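Local coordinates for protein beta-lactamase (Burkholderia cenocepacia, PDB 5E2G) that probably hydrolyses beta-lactams to substituted beta-amino acids, as expected of a class C serine beta-lactamase, at residues F58-V63 with Y220-T225; W269-Y274 with P307-N312; T68-S73 with R248-T253. All coordinates share one frame; numbering follows the deposited sequence. Where two conformers were deposited one is given.

Contact 1 of 3, residues F58-V63 with Y220-T225; sequences FEIGSV and YGVRTT
Ile60 rests its CD1 on CG1 of Val222, 3.6 Å away, while its other branch, CG2, meets the methyl CG2 of Thr224 at 3.6 Å. A chi1 of 62° sets CG1 between the backbone N and the carbonyl carbon of Ile60, and the two branches let one buried side chain pack against both residues. The apolar patch adjoins a small two-stranded antiparallel sheet, 58-59 with 223-224, which leads into an SxxK sequence at the start of helix 64-77; Ser62 is probably its nucleophilic serine, as in class C beta-lactamases. Extended, buried positions suit the beta-branched Val222 and Thr224. Phe58 and Thr224 form the hydrogen-bonded pair: Phe58 N reaches Thr224 O at 2.9 Å in a nearly straight bond (172° at the hydrogen), and Thr224 N returns to Phe58 O at 3.0 Å. In the neighbouring non-hydrogen-bonded pair, the aliphatic stems of Glu59 and Arg223 run alongside each other, with Glu59 CG 3.6 Å from Arg223 CD. Their charged ends do not meet, since Glu59 OE2 and Arg223 NH1 stay 4.6 Å apart with planes turned 76°. Both bind Tyr197 OH instead, so one phenol serves two buried charges. Arg223 is bent in mid-chain, which brings NE back to the carbonyl of Gly221, where it sits above the carbonyl plane. Ile60 N still gives a 3.3 Å bond to Val222 O. Beyond it the direct ladder ends although the backbones stay close, and Tyr220 CA makes a CA-H...O contact with Gly61 O. At Gly61, whose positive phi turns the chain towards the helix, a water fills in for the missing ladder bonds: it accepts from Gly61 N and donates to Tyr220 O, at 2.6 Å, and to Val222 O, which thus receives both Ile60 N and the water.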
loop_
_atom_site.group_PDB
_atom_site.type_symbol
_atom_site.label_atom_id
_atom_site.label_comp_id
_atom_site.label_asym_id
_atom_site.label_seq_id
_atom_site.Cartn_x
_atom_site.Cartn_y
_atom_site.Cartn_z
ATOM N N PHE A 58 6.095 11.772 -3.181
ATOM C CA PHE A 58 5.856 10.800 -4.237
ATOM C C PHE A 58 4.459 10.211 -4.083
ATOM O O PHE A 58 3.964 10.048 -2.964
ATOM C CB PHE A 58 6.873 9.657 -4.193
ATOM C CG PHE A 58 8.300 10.092 -4.350
ATOM C CD1 PHE A 58 9.009 10.603 -3.273
ATOM C CD2 PHE A 58 8.949 9.956 -5.565
ATOM C CE1 PHE A 58 10.322 10.996 -3.411
ATOM C CE2 PHE A 58 10.271 10.343 -5.704
ATOM C CZ PHE A 58 10.954 10.868 -4.623
ATOM N N GLU A 59 3.823 9.890 -5.211
ATOM C CA GLU A 59 2.589 9.110 -5.193
ATOM C C GLU A 59 2.936 7.634 -5.028
ATOM O O GLU A 59 3.744 7.092 -5.789
ATOM C CB GLU A 59 1.792 9.309 -6.483
ATOM C CG GLU A 59 1.700 10.744 -6.945
ATOM C CD GLU A 59 1.141 10.887 -8.351
ATOM O OE1 GLU A 59 0.897 9.857 -9.016
ATOM O OE2 GLU A 59 0.957 12.041 -8.791
ATOM N N ILE A 60 2.325 6.977 -4.042
ATOM C CA ILE A 60 2.655 5.587 -3.747
ATOM C C ILE A 60 1.620 4.616 -4.310
ATOM O O ILE A 60 1.692 3.416 -4.036
ATOM C CB ILE A 60 2.871 5.365 -2.236
ATOM C CG1 ILE A 60 1.612 5.667 -1.425
ATOM C CG2 ILE A 60 4.020 6.218 -1.743
ATOM C CD1 ILE A 60 1.772 5.345 0.055
ATOM N N GLY A 61 0.675 5.099 -5.109
ATOM C CA GLY A 61 -0.264 4.190 -5.752
ATOM C C GLY A 61 -0.991 3.309 -4.749
ATOM O O GLY A 61 -1.467 3.775 -3.707
ATOM N N SER A 62 -1.052 2.011 -5.059
ATOM C CA SER A 62 -1.810 1.054 -4.263
ATOM C C SER A 62 -1.222 0.806 -2.885
ATOM O O SER A 62 -1.879 0.167 -2.060
ATOM C CB SER A 62 -1.926 -0.266 -5.012
ATOM O OG SER A 62 -2.709 -0.123 -6.183
ATOM N N VAL A 63 -0.008 1.280 -2.607
ATOM C CA VAL A 63 0.491 1.207 -1.243
ATOM C C VAL A 63 -0.388 2.055 -0.329
ATOM O O VAL A 63 -0.452 1.809 0.880
ATOM C CB VAL A 63 1.978 1.628 -1.185
ATOM C CG1 VAL A 63 2.510 1.523 0.235
ATOM C CG2 VAL A 63 2.815 0.764 -2.117
ATOM N N TYR A 220 -5.605 4.970 -3.876
ATOM C CA TYR A 220 -4.287 5.397 -4.354
ATOM C C TYR A 220 -4.011 6.867 -4.070
ATOM O O TYR A 220 -3.177 7.456 -4.764
ATOM C CB TYR A 220 -4.162 5.133 -5.856
ATOM C CG TYR A 220 -5.310 5.690 -6.683
ATOM C CD1 TYR A 220 -6.434 4.915 -6.957
ATOM C CD2 TYR A 220 -5.266 6.990 -7.201
ATOM C CE1 TYR A 220 -7.487 5.411 -7.715
ATOM C CE2 TYR A 220 -6.319 7.496 -7.970
ATOM C CZ TYR A 220 -7.426 6.696 -8.222
ATOM O OH TYR A 220 -8.479 7.170 -8.974
ATOM N N GLY A 221 -4.672 7.476 -3.094
ATOM C CA GLY A 221 -4.608 8.908 -2.906
ATOM C C GLY A 221 -3.438 9.428 -2.110
ATOM O O GLY A 221 -3.337 10.644 -1.938
ATOM N N VAL A 222 -2.542 8.565 -1.630
ATOM C CA VAL A 222 -1.492 9.004 -0.716
ATOM C C VAL A 222 -0.307 9.556 -1.498
ATOM O O VAL A 222 0.223 8.909 -2.412
ATOM C CB VAL A 222 -1.051 7.867 0.220
ATOM C CG1 VAL A 222 0.079 8.353 1.095
ATOM C CG2 VAL A 222 -2.207 7.395 1.082
ATOM N N ARG A 223 0.096 10.770 -1.137
ATOM C CA ARG A 223 1.394 11.337 -1.454
ATOM C C ARG A 223 2.185 11.410 -0.156
ATOM O O ARG A 223 1.623 11.745 0.890
ATOM C CB ARG A 223 1.244 12.728 -2.067
ATOM C CG ARG A 223 1.070 12.764 -3.586
ATOM C CD ARG A 223 -0.102 11.936 -4.109
ATOM N NE ARG A 223 -1.406 12.407 -3.657
ATOM C CZ ARG A 223 -2.178 13.249 -4.335
ATOM N NH1 ARG A 223 -1.778 13.734 -5.499
ATOM N NH2 ARG A 223 -3.353 13.610 -3.843
ATOM N N THR A 224 3.472 11.076 -0.200
ATOM C CA THR A 224 4.238 11.001 1.041
ATOM C C THR A 224 5.728 11.061 0.732
ATOM O O THR A 224 6.147 11.030 -0.428
ATOM C CB THR A 224 3.883 9.731 1.837
ATOM O OG1 THR A 224 4.594 9.713 3.084
ATOM C CG2 THR A 224 4.225 8.480 1.045
ATOM N N THR A 225 6.523 11.166 1.795
ATOM C CA THR A 225 7.976 11.146 1.720
ATOM C C THR A 225 8.504 9.762 2.073
ATOM O O THR A 225 7.797 8.927 2.643
ATOM C CB THR A 225 8.607 12.166 2.669
ATOM O OG1 THR A 225 8.347 11.775 4.019
ATOM C CG2 THR A 225 8.041 13.539 2.431
HETATM O O HOH W 1 -0.560 7.837 -4.718
#

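Contact 2 of 3, residues W269-Y274 with P307-N312; sequences WEQYPY and PATWIN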
loop_
_atom_site.group_PDB
_atom_site.type_symbol
_atom_site.label_atom_id
_atom_site.label_comp_id
_atom_site.label_asym_id
_atom_site.label_seq_id
_atom_site.Cartn_x
_atom_site.Cartn_y
_atom_site.Cartn_z
ATOM N N TRP A 269 -1.924 -6.063 2.802
ATOM C CA TRP A 269 -0.561 -6.585 2.779
ATOM C C TRP A 269 -0.519 -7.981 2.165
ATOM O O TRP A 269 -1.492 -8.734 2.210
ATOM C CB TRP A 269 0.032 -6.657 4.183
ATOM C CG TRP A 269 0.277 -5.337 4.818
ATOM C CD1 TRP A 269 -0.403 -4.802 5.863
ATOM C CD2 TRP A 269 1.290 -4.380 4.459
ATOM N NE1 TRP A 269 0.120 -3.571 6.187
ATOM C CE2 TRP A 269 1.158 -3.288 5.337
ATOM C CE3 TRP A 269 2.296 -4.346 3.481
ATOM C CZ2 TRP A 269 1.992 -2.168 5.270
ATOM C CZ3 TRP A 269 3.121 -3.235 3.409
ATOM C CH2 TRP A 269 2.964 -2.157 4.302
ATOM N N GLU A 270 0.626 -8.324 1.592
ATOM C CA GLU A 270 0.864 -9.636 1.010
ATOM C C GLU A 270 2.156 -10.184 1.599
ATOM O O GLU A 270 3.103 -9.427 1.825
ATOM C CB GLU A 270 0.933 -9.527 -0.524
ATOM C CG GLU A 270 -0.272 -8.772 -1.114
ATOM C CD GLU A 270 0.036 -8.047 -2.420
ATOM O OE1 GLU A 270 1.195 -8.112 -2.888
ATOM O OE2 GLU A 270 -0.885 -7.414 -2.981
ATOM N N GLN A 271 2.197 -11.485 1.886
ATOM C CA GLN A 271 3.318 -12.005 2.656
ATOM C C GLN A 271 3.718 -13.392 2.190
ATOM O O GLN A 271 2.991 -14.070 1.453
ATOM C CB GLN A 271 3.001 -12.032 4.155
ATOM C CG GLN A 271 2.167 -13.199 4.563
ATOM C CD GLN A 271 1.815 -13.200 6.032
ATOM O OE1 GLN A 271 1.488 -14.243 6.589
ATOM N NE2 GLN A 271 1.872 -12.046 6.666
ATOM N N TYR A 272 4.909 -13.797 2.630
ATOM C CA TYR A 272 5.528 -15.068 2.286
ATOM C C TYR A 272 6.294 -15.544 3.508
ATOM O O TYR A 272 6.770 -14.713 4.291
ATOM C CB TYR A 272 6.473 -14.927 1.077
ATOM C CG TYR A 272 5.824 -14.247 -0.103
ATOM C CD1 TYR A 272 5.177 -14.984 -1.083
ATOM C CD2 TYR A 272 5.823 -12.864 -0.215
ATOM C CE1 TYR A 272 4.555 -14.370 -2.149
ATOM C CE2 TYR A 272 5.200 -12.233 -1.280
ATOM C CZ TYR A 272 4.572 -12.990 -2.247
ATOM O OH TYR A 272 3.952 -12.370 -3.303
ATOM N N PRO A 273 6.428 -16.856 3.711
ATOM C CA PRO A 273 7.265 -17.333 4.814
ATOM C C PRO A 273 8.679 -16.801 4.677
ATOM O O PRO A 273 9.209 -16.680 3.574
ATOM C CB PRO A 273 7.222 -18.860 4.672
ATOM C CG PRO A 273 6.136 -19.149 3.738
ATOM C CD PRO A 273 5.904 -17.956 2.885
ATOM N N TYR A 274 9.279 -16.454 5.809
ATOM C CA TYR A 274 10.675 -16.035 5.826
ATOM C C TYR A 274 11.532 -17.073 6.550
ATOM O O TYR A 274 11.134 -17.568 7.602
ATOM C CB TYR A 274 10.831 -14.679 6.494
ATOM C CG TYR A 274 12.236 -14.140 6.404
ATOM C CD1 TYR A 274 12.645 -13.408 5.296
ATOM C CD2 TYR A 274 13.164 -14.374 7.418
ATOM C CE1 TYR A 274 13.928 -12.916 5.201
ATOM C CE2 TYR A 274 14.456 -13.886 7.326
ATOM C CZ TYR A 274 14.830 -13.157 6.215
ATOM O OH TYR A 274 16.107 -12.657 6.108
ATOM N N PRO A 307 6.025 -12.854 12.828
ATOM C CA PRO A 307 7.228 -12.065 12.550
ATOM C C PRO A 307 8.134 -12.705 11.519
ATOM O O PRO A 307 8.860 -11.987 10.820
ATOM C CB PRO A 307 7.903 -11.972 13.921
ATOM C CG PRO A 307 7.463 -13.198 14.617
ATOM C CD PRO A 307 6.041 -13.410 14.187
ATOM N N ALA A 308 8.109 -14.035 11.394
ATOM C CA ALA A 308 8.992 -14.734 10.467
ATOM C C ALA A 308 8.427 -14.737 9.048
ATOM O O ALA A 308 8.286 -15.798 8.428
ATOM C CB ALA A 308 9.234 -16.164 10.957
ATOM N N THR A 309 8.109 -13.556 8.517
ATOM C CA THR A 309 7.532 -13.446 7.186
ATOM C C THR A 309 8.190 -12.304 6.427
ATOM O O THR A 309 8.795 -11.410 7.016
ATOM C CB THR A 309 6.010 -13.227 7.240
ATOM O OG1 THR A 309 5.695 -12.226 8.211
ATOM C CG2 THR A 309 5.331 -14.471 7.650
ATOM N N TRP A 310 8.095 -12.373 5.104
ATOM C CA TRP A 310 8.416 -11.264 4.213
ATOM C C TRP A 310 7.090 -10.626 3.818
ATOM O O TRP A 310 6.287 -11.244 3.116
ATOM C CB TRP A 310 9.186 -11.747 2.986
ATOM C CG TRP A 310 9.438 -10.675 1.922
ATOM C CD1 TRP A 310 8.509 -10.072 1.121
ATOM C CD2 TRP A 310 10.713 -10.130 1.528
ATOM N NE1 TRP A 310 9.120 -9.179 0.270
ATOM C CE2 TRP A 310 10.470 -9.195 0.505
ATOM C CE3 TRP A 310 12.033 -10.339 1.951
ATOM C CZ2 TRP A 310 11.497 -8.468 -0.100
ATOM C CZ3 TRP A 310 13.049 -9.613 1.344
ATOM C CH2 TRP A 310 12.772 -8.693 0.331
ATOM N N ILE A 311 6.859 -9.404 4.284
ATOM C CA ILE A 311 5.617 -8.673 4.065
ATOM C C ILE A 311 5.920 -7.545 3.096
ATOM O O ILE A 311 6.890 -6.807 3.295
ATOM C CB ILE A 311 5.061 -8.125 5.389
ATOM C CG1 ILE A 311 4.886 -9.254 6.407
ATOM C CG2 ILE A 311 3.762 -7.369 5.152
ATOM C CD1 ILE A 311 4.616 -8.769 7.802
ATOM N N ASN A 312 5.113 -7.412 2.044
ATOM C CA ASN A 312 5.400 -6.393 1.036
ATOM C C ASN A 312 4.120 -5.868 0.391
ATOM O O ASN A 312 3.019 -6.378 0.608
ATOM C CB ASN A 312 6.392 -6.907 -0.037
ATOM C CG ASN A 312 5.831 -8.026 -0.915
ATOM O OD1 ASN A 312 4.689 -8.470 -0.769
ATOM N ND2 ASN A 312 6.650 -8.478 -1.848
#
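Two neighbouring antiparallel strands, 270-273 and 309-312, meet here inside the large sheet of the enzyme, joined by a backbone ladder with side chains on both faces. Glu270 pairs with Asn312 through two bonds, Asn312 N to Glu270 O at 2.9 Å and Glu270 N to Asn312 O at 3.2 Å. Tyr272 and Trp310 repeat the pattern, the Trp310 N to Tyr272 O bond being 2.8 Å and lying in the carbonyl plane. Pro273, which has no N-H to offer, fits the non-hydrogen-bonded place opposite Thr309. Past it, Tyr274 N binds Ala308 O at 2.9 Å, from above the carbonyl plane; Ala308 is the centre of an inverse gamma turn. In this serine beta-lactamase fold, strand 309-316 runs on into Lys313, probably the lysine of a KTG-type motif, so the ladder holds the strand that lines the presumed active site. On one face Gln271 and Ile311 lie side by side, Gln271 CB 4.0 Å from Ile311 CG1. Ile311 CG2, anti to its backbone N (CG1 at chi1 -55°), approaches CE3 of Trp269 at 3.8 Å, the two side chains crossing at about a right angle, while the carbonyl O of Asn312 comes to the indole edge. The opposite face carries Tyr272 and Trp310; Tyr272 CD2 and Trp310 CD1 approach to 4.1 Å. Helix 278-284 packs on both rings through Leu281, a fitting place for large aromatics. On that same face the carboxylate of Glu270 forms a salt bridge with Arg146.

Contact 3 of 3, residues T68-S73 with R248-T253; sequences TATLAS and RAIERT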
loop_
_atom_site.group_PDB
_atom_site.type_symbol
_atom_site.label_atom_id
_atom_site.label_comp_id
_atom_site.label_asym_id
_atom_site.label_seq_id
_atom_site.Cartn_x
_atom_site.Cartn_y
_atom_site.Cartn_z
ATOM N N THR A 68 -5.225 2.586 4.382
ATOM C CA THR A 68 -6.659 2.349 4.487
ATOM C C THR A 68 -6.953 1.087 5.293
ATOM O O THR A 68 -7.822 1.089 6.170
ATOM C CB THR A 68 -7.265 2.248 3.090
ATOM O OG1 THR A 68 -6.972 3.445 2.358
ATOM C CG2 THR A 68 -8.765 2.076 3.178
ATOM N N ALA A 69 -6.234 -0.004 5.008
ATOM C CA ALA A 69 -6.421 -1.236 5.770
ATOM C C ALA A 69 -6.142 -1.018 7.252
ATOM O O ALA A 69 -6.838 -1.568 8.110
ATOM C CB ALA A 69 -5.517 -2.335 5.216
ATOM N N THR A 70 -5.124 -0.219 7.573
ATOM C CA THR A 70 -4.815 0.053 8.969
ATOM C C THR A 70 -5.957 0.794 9.644
ATOM O O THR A 70 -6.311 0.496 10.791
ATOM C CB THR A 70 -3.522 0.856 9.065
ATOM O OG1 THR A 70 -2.471 0.121 8.434
ATOM C CG2 THR A 70 -3.151 1.113 10.519
ATOM N N LEU A 71 -6.545 1.766 8.945
ATOM C CA LEU A 71 -7.683 2.498 9.488
ATOM C C LEU A 71 -8.860 1.567 9.758
ATOM O O LEU A 71 -9.497 1.647 10.817
ATOM C CB LEU A 71 -8.088 3.610 8.524
ATOM C CG LEU A 71 -9.183 4.527 9.053
ATOM C CD1 LEU A 71 -8.622 5.473 10.100
ATOM C CD2 LEU A 71 -9.834 5.277 7.905
ATOM N N ALA A 72 -9.159 0.674 8.805
ATOM C CA ALA A 72 -10.255 -0.273 8.976
ATOM C C ALA A 72 -9.970 -1.222 10.123
ATOM O O ALA A 72 -10.872 -1.577 10.888
ATOM C CB ALA A 72 -10.489 -1.052 7.684
ATOM N N SER A 73 -8.712 -1.639 10.254
ATOM C CA SER A 73 -8.295 -2.479 11.366
ATOM C C SER A 73 -8.468 -1.745 12.690
ATOM O O SER A 73 -8.873 -2.342 13.696
ATOM C CB SER A 73 -6.843 -2.906 11.148
ATOM O OG SER A 73 -6.425 -3.863 12.090
ATOM N N ARG A 248 -2.039 -2.675 18.080
ATOM C CA ARG A 248 -2.775 -3.907 17.799
ATOM C C ARG A 248 -3.399 -3.867 16.410
ATOM O O ARG A 248 -3.308 -4.842 15.652
ATOM C CB ARG A 248 -3.859 -4.134 18.851
ATOM C CG ARG A 248 -3.322 -4.276 20.266
ATOM C CD ARG A 248 -4.385 -4.776 21.244
ATOM N NE ARG A 248 -5.487 -3.828 21.432
ATOM C CZ ARG A 248 -5.553 -2.932 22.416
ATOM N NH1 ARG A 248 -4.578 -2.857 23.312
ATOM N NH2 ARG A 248 -6.597 -2.112 22.502
ATOM N N ALA A 249 -4.024 -2.737 16.056
ATOM C CA ALA A 249 -4.637 -2.604 14.740
ATOM C C ALA A 249 -3.620 -2.839 13.637
ATOM O O ALA A 249 -3.905 -3.541 12.661
ATOM C CB ALA A 249 -5.271 -1.224 14.588
ATOM N N ILE A 250 -2.421 -2.276 13.786
ATOM C CA ILE A 250 -1.396 -2.418 12.758
ATOM C C ILE A 250 -0.966 -3.872 12.630
ATOM O O ILE A 250 -0.849 -4.407 11.521
ATOM C CB ILE A 250 -0.198 -1.504 13.063
ATOM C CG1 ILE A 250 -0.558 -0.048 12.787
ATOM C CG2 ILE A 250 1.003 -1.913 12.233
ATOM C CD1 ILE A 250 0.487 0.928 13.273
ATOM N N GLU A 251 -0.717 -4.536 13.760
ATOM C CA GLU A 251 -0.262 -5.920 13.680
ATOM C C GLU A 251 -1.324 -6.808 13.041
ATOM O O GLU A 251 -1.002 -7.705 12.253
ATOM C CB GLU A 251 0.124 -6.449 15.063
ATOM C CG GLU A 251 0.909 -7.750 14.969
ATOM C CD GLU A 251 1.324 -8.324 16.317
ATOM O OE1 GLU A 251 0.854 -7.817 17.359
ATOM O OE2 GLU A 251 2.123 -9.287 16.331
ATOM N N ARG A 252 -2.599 -6.537 13.325
ATOM C CA ARG A 252 -3.682 -7.366 12.821
ATOM C C ARG A 252 -3.855 -7.267 11.309
ATOM O O ARG A 252 -4.447 -8.171 10.715
ATOM C CB ARG A 252 -4.973 -6.991 13.535
ATOM C CG ARG A 252 -5.854 -8.166 13.855
ATOM C CD ARG A 252 -6.845 -7.816 14.944
ATOM N NE ARG A 252 -8.039 -8.641 14.851
ATOM C CZ ARG A 252 -8.213 -9.775 15.517
ATOM N NH1 ARG A 252 -9.337 -10.461 15.360
ATOM N NH2 ARG A 252 -7.268 -10.226 16.339
ATOM N N THR A 253 -3.346 -6.211 10.659
ATOM C CA THR A 253 -3.337 -6.204 9.196
ATOM C C THR A 253 -2.372 -7.236 8.610
ATOM O O THR A 253 -2.338 -7.401 7.384
ATOM C CB THR A 253 -2.961 -4.827 8.642
ATOM O OG1 THR A 253 -1.559 -4.615 8.831
ATOM C CG2 THR A 253 -3.752 -3.712 9.327
HETATM O O HOH W 2 -0.324 -1.641 8.409
#
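A chi1 of -172° turns OG of Ser73 anti to its own backbone N and sends it across to Ala249 O, which it binds as a donor at 2.6 Å. In Thr253, chi1 of 74° folds OG1 back over its own chain to Ile250 O at 2.8 Å, in the carbonyl plane, and leaves CG2 beside the backbone N, where it packs on Ser73 CB at 3.7 Å and approaches the backbone of Ala69 and Thr70. A short hydroxyl is well suited to Ser73. It grips Ala249 O, whose i to i+4 bond from Thr253 N is weak, near the C-terminal end of helix 244-252, and it is small enough to let the backbones come close. Ala249 plays the matching part, with its CA 5.0 Å from the CA of Ser73 and its methyl beside the serine carbonyl. This is a helix-helix contact in the helical part of the serine beta-lactamase fold: helix 64-77, which begins near the probable nucleophile, is crossed by helix 244-252, and the axes of the two short segments approach to 8.3 Å at an angle of 122°. Farther along, Thr70 puts its methyl CG2 on Ile250 CG1 at 3.6 Å, the two side chains crossing obliquely, and helix 168-180 adds Leu176 against Thr70 and Ile180 against Ile250. The hydroxyl of Thr70 is tied to Thr66 O one turn back in its own helix. Thr70 OG1 also accepts a 2.8 Å bond from a water that donates to Thr253 OG1 as well, so threonine supplies a methyl for packing and an oxygen for the water. At the exposed margin, the stem of Arg252 brings CB within 3.7 Å of Ser73 OG.

All three contacts are largely buried, contact 1 lying nearest the centre of the chain; exposed residues appear at the margins of contact 2 (Pro273) and contact 3 (Arg252). Contact 1 and contact 3 involve consecutive elements, strand 58-59 and helix 64-77, on either side of the probable nucleophile, whereas contact 2 belongs to the large sheet. Backbone bonds carry contacts 1 and 2, the first a short ladder extended by water, the second longer and rich in aromatics. Contact 3 relies on small and beta-branched side chains, one serine hydroxyl and a bridging water. Contacts 2 and 3 touch directly, Trp269 CD1 packing 3.2 Å from Thr253 OG1; contact 1 comes within about 6 Å of each, nearest atoms.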